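Local atomic coordinates of lectin-like protein (Entamoeba histolytica HM-1:IMSS-A, PDB entry 5ZBT), a protein that is of unknown function but carries a legume lectin-like domain, the part that makes up this chain, which may bind D-mannose. Residues A[85-90]-A[221-226]; A[57-62]-A[210-215]; A[81-86]-A[168-173]. All coordinates share one frame; numbering follows the deposited sequence.

Interaction 1 of 3, residues A[85-90]-A[221-226]; sequences KLNIIC and SYRVQS
R223 holds N87 through its NE, which donates to the backbone N87 O at 3.1 Å, the oxygen lying in the guanidinium plane. A second bond, from R223 NH2 to N87 OD1 at 2.8 Å, is doubtful, because N87 ND2 crowds the same nitrogen. A bend at chi3 (-49°) folds the arginine back across the strand pair, where I89 CG1 sits over one guanidinium face near its rim, 3.5 Å from R223 CZ. N87 CB also rests against Q225 CG at 3.7 Å. K85 runs out fully extended, its CG trans to the backbone N (chi1 -170°), and lays CE 3.4 Å from Q225 OE1. I88 CG1 meets Y222 CD1 at 3.7 Å, oblique to the ring. The pairing is antiparallel, but its register slips by one residue: K85 lies nearest S226 and L86 nearest V224. Q225 N donates to K85 O and K85 N to S226 O; Q225 and S226 both face K85, an arrangement consistent with a classic bulge. Y222 OH bonds to G95 O, S221 OG to T59 O, and R223 makes a cation-pi contact with Y55. Strand 220-231 runs between strands 80-90 and 56-59 in one sheet.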
# COMPACT_ATOMS: atom_id res chain seq x y z
N LYS A 85 -3.34 1.41 8.15
CA LYS A 85 -4.71 1.19 8.58
C LYS A 85 -5.68 1.73 7.53
O LYS A 85 -5.60 2.90 7.13
CB LYS A 85 -4.94 1.83 9.94
CG LYS A 85 -6.26 1.46 10.58
CD LYS A 85 -6.32 1.92 12.03
CE LYS A 85 -7.72 1.76 12.55
NZ LYS A 85 -7.77 1.82 14.04
N LEU A 86 -6.61 0.89 7.11
CA LEU A 86 -7.50 1.12 5.98
C LEU A 86 -8.85 1.67 6.42
O LEU A 86 -9.38 1.30 7.47
CB LEU A 86 -7.74 -0.19 5.22
CG LEU A 86 -6.80 -0.67 4.13
CD1 LEU A 86 -5.38 -0.35 4.46
CD2 LEU A 86 -6.97 -2.17 4.00
N ASN A 87 -9.42 2.55 5.59
CA ASN A 87 -10.79 3.05 5.75
C ASN A 87 -11.40 3.10 4.34
O ASN A 87 -11.30 4.12 3.65
CB ASN A 87 -10.79 4.42 6.43
CG ASN A 87 -12.19 4.91 6.78
OD1 ASN A 87 -13.19 4.25 6.50
ND2 ASN A 87 -12.26 6.09 7.39
N ILE A 88 -11.99 1.99 3.90
CA ILE A 88 -12.47 1.84 2.52
C ILE A 88 -14.00 1.82 2.53
O ILE A 88 -14.61 1.05 3.28
CB ILE A 88 -11.90 0.57 1.86
CG1 ILE A 88 -10.37 0.62 1.80
CG2 ILE A 88 -12.43 0.39 0.44
CD1 ILE A 88 -9.75 -0.73 1.46
N ILE A 89 -14.62 2.65 1.70
CA ILE A 89 -16.07 2.79 1.64
C ILE A 89 -16.57 2.25 0.31
O ILE A 89 -16.09 2.66 -0.75
CB ILE A 89 -16.53 4.25 1.83
CG1 ILE A 89 -16.03 4.80 3.17
CG2 ILE A 89 -18.04 4.34 1.78
CD1 ILE A 89 -16.31 3.88 4.33
N CYS A 90 -17.55 1.34 0.37
CA CYS A 90 -18.19 0.79 -0.82
C CYS A 90 -19.68 0.61 -0.54
O CYS A 90 -20.05 -0.19 0.33
CB CYS A 90 -17.59 -0.56 -1.21
SG CYS A 90 -15.79 -0.64 -1.03
N SER A 221 -14.61 4.11 -2.47
CA SER A 221 -13.69 5.18 -2.07
C SER A 221 -12.58 4.60 -1.19
O SER A 221 -12.87 3.96 -0.17
CB SER A 221 -14.42 6.30 -1.34
OG SER A 221 -13.52 7.32 -0.95
N TYR A 222 -11.32 4.84 -1.58
CA TYR A 222 -10.16 4.32 -0.87
C TYR A 222 -9.58 5.41 0.01
O TYR A 222 -9.37 6.55 -0.44
CB TYR A 222 -9.10 3.79 -1.83
CG TYR A 222 -9.47 2.44 -2.41
CD1 TYR A 222 -9.32 1.28 -1.66
CD2 TYR A 222 -10.02 2.34 -3.68
CE1 TYR A 222 -9.69 0.04 -2.18
CE2 TYR A 222 -10.38 1.10 -4.22
CZ TYR A 222 -10.22 -0.03 -3.46
OH TYR A 222 -10.59 -1.23 -3.99
N ARG A 223 -9.38 5.10 1.29
CA ARG A 223 -8.89 6.09 2.23
C ARG A 223 -8.05 5.36 3.27
O ARG A 223 -8.19 4.15 3.48
CB ARG A 223 -10.05 6.89 2.86
CG ARG A 223 -11.19 7.09 1.84
CD ARG A 223 -12.48 7.54 2.35
NE ARG A 223 -12.93 6.76 3.49
CZ ARG A 223 -13.81 7.26 4.34
NH1 ARG A 223 -14.29 8.47 4.13
NH2 ARG A 223 -14.21 6.55 5.39
N VAL A 224 -7.14 6.11 3.90
CA VAL A 224 -6.14 5.55 4.79
C VAL A 224 -6.21 6.30 6.12
O VAL A 224 -6.14 7.53 6.16
CB VAL A 224 -4.74 5.64 4.17
CG1 VAL A 224 -3.66 5.45 5.20
CG2 VAL A 224 -4.62 4.60 3.07
N GLN A 225 -6.38 5.55 7.21
CA GLN A 225 -6.48 6.16 8.53
C GLN A 225 -5.12 6.57 9.08
O GLN A 225 -5.01 7.63 9.71
CB GLN A 225 -7.14 5.20 9.51
CG GLN A 225 -8.61 5.08 9.33
CD GLN A 225 -9.35 5.37 10.60
OE1 GLN A 225 -9.43 4.52 11.49
NE2 GLN A 225 -9.91 6.59 10.70
N SER A 226 -4.10 5.74 8.90
CA SER A 226 -2.79 6.00 9.49
C SER A 226 -1.76 5.08 8.86
O SER A 226 -2.09 4.03 8.30
CB SER A 226 -2.80 5.80 11.00
OG SER A 226 -3.16 4.47 11.30

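Interaction 2 of 3, residues A[57-62]-A[210-215]; sequences QITPNG and ISATNG
T59 OG1 takes a hydrogen bond from the backbone N of Y222 and also faces the side-chain amide of N214, whose CG lies 3.5 Å from T59 OG1. The two side chains come from opposite directions. T59 has its hydroxyl between its own backbone N and carbonyl carbon (chi1 57°), which places CG2 beside its own backbone N, 3.8 Å from A212 O. The N214 side chain is also close to the backbone of the 57-62 segment: N214 CB is 3.6 Å from G62 O, and N214 CG 3.7 Å from the same oxygen. The end of the amide lies among T59 OG1 and the carbonyls of P60 and G62. Y222 of strand 220-231 touches both A212 and N214.

The chain turns a corner at I58, between the two sheets of a lectin-type beta sandwich. Strand 56-59 lies beside 220-231 in one sheet, whereas strand 207-213 lies beside 66-71 in the other. The facing segments run nearly the same way, 12° apart, but the CA atoms of I58 and A212 are 6.5 Å apart, and side chains carry the contact.

Deeper in, I58 CG2 sits on A212 CB at 3.8 Å, and the other branch of I58 reaches I210, with CD1 4.3 Å from I210 CG2. V224 and M69, from strands of the two different sheets, also pack on I58, while the I58 carbonyl oxygen bonds to S67 OG. Past the strand end, G215 N donates to T213 OG1 at 3.2 Å with an N-H...O angle of 162°, an ST turn with N214 at its middle.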
# COMPACT_ATOMS: atom_id res chain seq x y z
N GLN A 57 -7.80 10.70 2.15
CA GLN A 57 -8.52 10.15 1.01
C GLN A 57 -7.53 9.90 -0.11
O GLN A 57 -6.79 10.81 -0.50
CB GLN A 57 -9.62 11.10 0.54
CG GLN A 57 -10.29 10.67 -0.76
CD GLN A 57 -11.20 11.77 -1.34
OE1 GLN A 57 -12.28 12.03 -0.81
NE2 GLN A 57 -10.74 12.43 -2.41
N ILE A 58 -7.49 8.66 -0.60
CA ILE A 58 -6.71 8.34 -1.80
C ILE A 58 -7.55 8.52 -3.06
O ILE A 58 -7.15 9.24 -3.97
CB ILE A 58 -6.13 6.91 -1.67
CG1 ILE A 58 -5.49 6.72 -0.30
CG2 ILE A 58 -5.03 6.65 -2.74
CD1 ILE A 58 -4.27 7.62 -0.10
N THR A 59 -8.74 7.88 -3.12
CA THR A 59 -9.73 8.16 -4.17
C THR A 59 -11.08 8.50 -3.56
O THR A 59 -11.50 7.88 -2.57
CB THR A 59 -9.95 6.96 -5.13
OG1 THR A 59 -10.35 5.79 -4.40
CG2 THR A 59 -8.73 6.67 -5.98
N PRO A 60 -11.80 9.46 -4.14
CA PRO A 60 -13.23 9.62 -3.84
C PRO A 60 -14.04 8.68 -4.73
O PRO A 60 -13.49 8.00 -5.61
CB PRO A 60 -13.49 11.09 -4.18
CG PRO A 60 -12.61 11.32 -5.36
CD PRO A 60 -11.34 10.48 -5.10
N ASN A 61 -15.36 8.67 -4.51
CA ASN A 61 -16.27 7.97 -5.42
C ASN A 61 -16.05 8.44 -6.86
O ASN A 61 -15.72 9.60 -7.12
CB ASN A 61 -17.73 8.23 -5.03
CG ASN A 61 -18.13 7.50 -3.75
OD1 ASN A 61 -17.64 6.41 -3.46
ND2 ASN A 61 -19.03 8.11 -3.00
N GLY A 62 -16.25 7.52 -7.81
CA GLY A 62 -16.07 7.82 -9.22
C GLY A 62 -15.31 6.76 -10.00
O GLY A 62 -14.16 6.46 -9.66
N ILE A 210 1.90 5.01 -1.89
CA ILE A 210 0.56 4.46 -1.74
C ILE A 210 -0.24 4.89 -2.97
O ILE A 210 -0.09 6.02 -3.45
CB ILE A 210 -0.12 4.94 -0.44
CG1 ILE A 210 0.72 4.56 0.78
CG2 ILE A 210 -1.56 4.35 -0.29
CD1 ILE A 210 0.30 5.24 2.05
N SER A 211 -1.06 3.98 -3.49
CA SER A 211 -1.85 4.25 -4.68
C SER A 211 -3.16 3.47 -4.60
O SER A 211 -3.30 2.52 -3.82
CB SER A 211 -1.11 3.87 -5.95
OG SER A 211 -1.08 2.46 -6.08
N ALA A 212 -4.11 3.87 -5.44
CA ALA A 212 -5.36 3.13 -5.51
C ALA A 212 -6.09 3.50 -6.79
O ALA A 212 -5.91 4.59 -7.34
CB ALA A 212 -6.27 3.40 -4.30
N THR A 213 -6.91 2.58 -7.25
CA THR A 213 -7.82 2.83 -8.36
C THR A 213 -9.20 2.33 -7.96
O THR A 213 -9.32 1.32 -7.25
CB THR A 213 -7.35 2.15 -9.65
OG1 THR A 213 -8.25 2.47 -10.71
CG2 THR A 213 -7.29 0.63 -9.48
N ASN A 214 -10.25 3.03 -8.39
CA ASN A 214 -11.59 2.49 -8.16
C ASN A 214 -12.00 1.47 -9.22
O ASN A 214 -13.02 0.80 -9.05
CB ASN A 214 -12.65 3.60 -8.11
CG ASN A 214 -12.44 4.57 -6.95
OD1 ASN A 214 -12.86 5.74 -7.03
ND2 ASN A 214 -11.77 4.12 -5.88
N GLY A 215 -11.24 1.33 -10.30
CA GLY A 215 -11.63 0.37 -11.32
C GLY A 215 -13.01 0.66 -11.86
O GLY A 215 -13.38 1.81 -12.14

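Interaction 3 of 3, residues A[81-86]-A[168-173]; sequences ELQLKL and GAVLRI
Strands 80-90 and 170-176 are antiparallel neighbours in one sheet of a beta sandwich, and residues 81-86 with 168-173 form part of their pairing. The segment axes stand at 164° and approach to 4.4 Å. L82 and I173 form one hydrogen-bonded pair, L82 N donating to I173 O at 2.8 Å; L84 and L171 form the next. At the end, L86 N donates to A169 O at 2.7 Å, and G168, bare of side chain, brings its CA to 3.1 Å from L86 O.

Among the side chains, R172 NH1 makes a salt bridge to E81 OE2 at 3.0 Å, from 40° above the carboxylate plane. The arginine starts extended and bends at chi3 (-36°), which turns its guanidinium edge to the carboxylate; its NH2 is held by N192 OD1. Beside this polar group, Q83 CB touches V170 CG1 at 3.8 Å, and V170 CG2 lies 3.9 Å from K85 CG. Q83, K85, V170 and R172 together make a mixed, partly exposed face.

On the other face L82, L84, L171 and I173 line up, with V100 of strand 97-103 packing on L84, L171 and I173. Such an aliphatic face against a second sheet is general to beta sandwiches; two antiparallel sheets packed face to face in this topology are those of the legume-lectin (jelly-roll) fold.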
# COMPACT_ATOMS: atom_id res chain seq x y z
N GLU A 81 8.79 -2.65 10.29
CA GLU A 81 7.41 -3.06 10.13
C GLU A 81 6.61 -1.81 9.77
O GLU A 81 6.72 -0.78 10.44
CB GLU A 81 6.87 -3.73 11.41
CG GLU A 81 5.36 -3.77 11.43
CD GLU A 81 4.79 -4.70 12.51
OE1 GLU A 81 5.41 -5.73 12.83
OE2 GLU A 81 3.69 -4.38 13.01
N LEU A 82 5.84 -1.90 8.68
CA LEU A 82 4.90 -0.85 8.31
C LEU A 82 3.48 -1.35 8.57
O LEU A 82 3.15 -2.51 8.27
CB LEU A 82 5.06 -0.43 6.85
CG LEU A 82 6.49 -0.15 6.38
CD1 LEU A 82 6.59 -0.15 4.87
CD2 LEU A 82 6.98 1.17 6.95
N GLN A 83 2.65 -0.47 9.15
CA GLN A 83 1.25 -0.74 9.44
C GLN A 83 0.39 0.32 8.77
O GLN A 83 0.46 1.50 9.12
CB GLN A 83 0.98 -0.75 10.95
CG GLN A 83 1.62 -1.91 11.70
CD GLN A 83 1.55 -1.71 13.19
OE1 GLN A 83 0.74 -0.93 13.67
NE2 GLN A 83 2.42 -2.39 13.92
N LEU A 84 -0.41 -0.09 7.80
CA LEU A 84 -1.26 0.82 7.05
C LEU A 84 -2.70 0.51 7.41
O LEU A 84 -3.23 -0.54 7.03
CB LEU A 84 -1.02 0.67 5.55
CG LEU A 84 -1.78 1.70 4.70
CD1 LEU A 84 -1.12 3.07 4.87
CD2 LEU A 84 -1.77 1.28 3.28
N LYS A 85 -3.34 1.41 8.15
CA LYS A 85 -4.71 1.19 8.58
C LYS A 85 -5.68 1.73 7.53
O LYS A 85 -5.60 2.90 7.13
CB LYS A 85 -4.94 1.83 9.94
CG LYS A 85 -6.26 1.46 10.58
CD LYS A 85 -6.32 1.92 12.03
CE LYS A 85 -7.72 1.76 12.55
NZ LYS A 85 -7.77 1.82 14.04
N LEU A 86 -6.61 0.89 7.11
CA LEU A 86 -7.50 1.12 5.98
C LEU A 86 -8.85 1.67 6.42
O LEU A 86 -9.38 1.30 7.47
CB LEU A 86 -7.74 -0.19 5.22
CG LEU A 86 -6.80 -0.67 4.13
CD1 LEU A 86 -5.38 -0.35 4.46
CD2 LEU A 86 -6.97 -2.17 4.00
N GLY A 168 -11.40 -0.69 10.66
CA GLY A 168 -10.25 -0.46 9.81
C GLY A 168 -9.22 -1.57 9.86
O GLY A 168 -8.48 -1.70 10.85
N ALA A 169 -9.18 -2.38 8.81
CA ALA A 169 -8.15 -3.39 8.69
C ALA A 169 -6.78 -2.73 8.61
O ALA A 169 -6.64 -1.57 8.21
CB ALA A 169 -8.40 -4.27 7.46
N VAL A 170 -5.75 -3.48 9.00
CA VAL A 170 -4.38 -3.00 9.05
C VAL A 170 -3.54 -3.94 8.19
O VAL A 170 -3.43 -5.14 8.50
CB VAL A 170 -3.85 -2.95 10.48
CG1 VAL A 170 -2.43 -2.42 10.51
CG2 VAL A 170 -4.79 -2.08 11.33
N LEU A 171 -2.99 -3.42 7.10
CA LEU A 171 -2.04 -4.16 6.29
C LEU A 171 -0.67 -4.10 6.95
O LEU A 171 -0.17 -3.02 7.26
CB LEU A 171 -1.99 -3.58 4.87
CG LEU A 171 -0.85 -4.05 3.97
CD1 LEU A 171 -1.04 -5.52 3.57
CD2 LEU A 171 -0.72 -3.16 2.72
N ARG A 172 -0.06 -5.27 7.18
CA ARG A 172 1.21 -5.34 7.91
C ARG A 172 2.32 -5.82 6.98
O ARG A 172 2.24 -6.92 6.43
CB ARG A 172 1.09 -6.25 9.14
CG ARG A 172 2.32 -6.23 10.06
CD ARG A 172 2.24 -7.23 11.24
NE ARG A 172 0.89 -7.39 11.76
CZ ARG A 172 0.27 -6.50 12.53
NH1 ARG A 172 0.89 -5.38 12.89
NH2 ARG A 172 -0.98 -6.72 12.91
N ILE A 173 3.35 -5.00 6.82
CA ILE A 173 4.48 -5.28 5.95
C ILE A 173 5.74 -5.35 6.82
O ILE A 173 6.16 -4.34 7.38
CB ILE A 173 4.63 -4.21 4.85
CG1 ILE A 173 3.41 -4.23 3.92
CG2 ILE A 173 5.93 -4.39 4.07
CD1 ILE A 173 3.15 -2.89 3.27

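How the interactions relate
From the N terminus, the chain first reaches 57-62, where it leaves one sheet for the other. It next passes 81-86 and 85-90 on strand 80-90, where interactions 3 and 1 begin and share K85 and L86. Interaction 3 closes the shortest loop, at 168-173. Interaction 2 closes next, at 210-215, enclosing all of interaction 3. Interaction 1, which starts from the same strand as interaction 3, closes last, at 221-226, and crosses interaction 2. Interactions 1 and 3 bind strand 80-90 to its two sheet neighbours, whereas interaction 2 bridges the sheets. Y222, T59 and S221 join interactions 1 and 2; L84 CD1 meets both V224 and I210 in the sandwich interior.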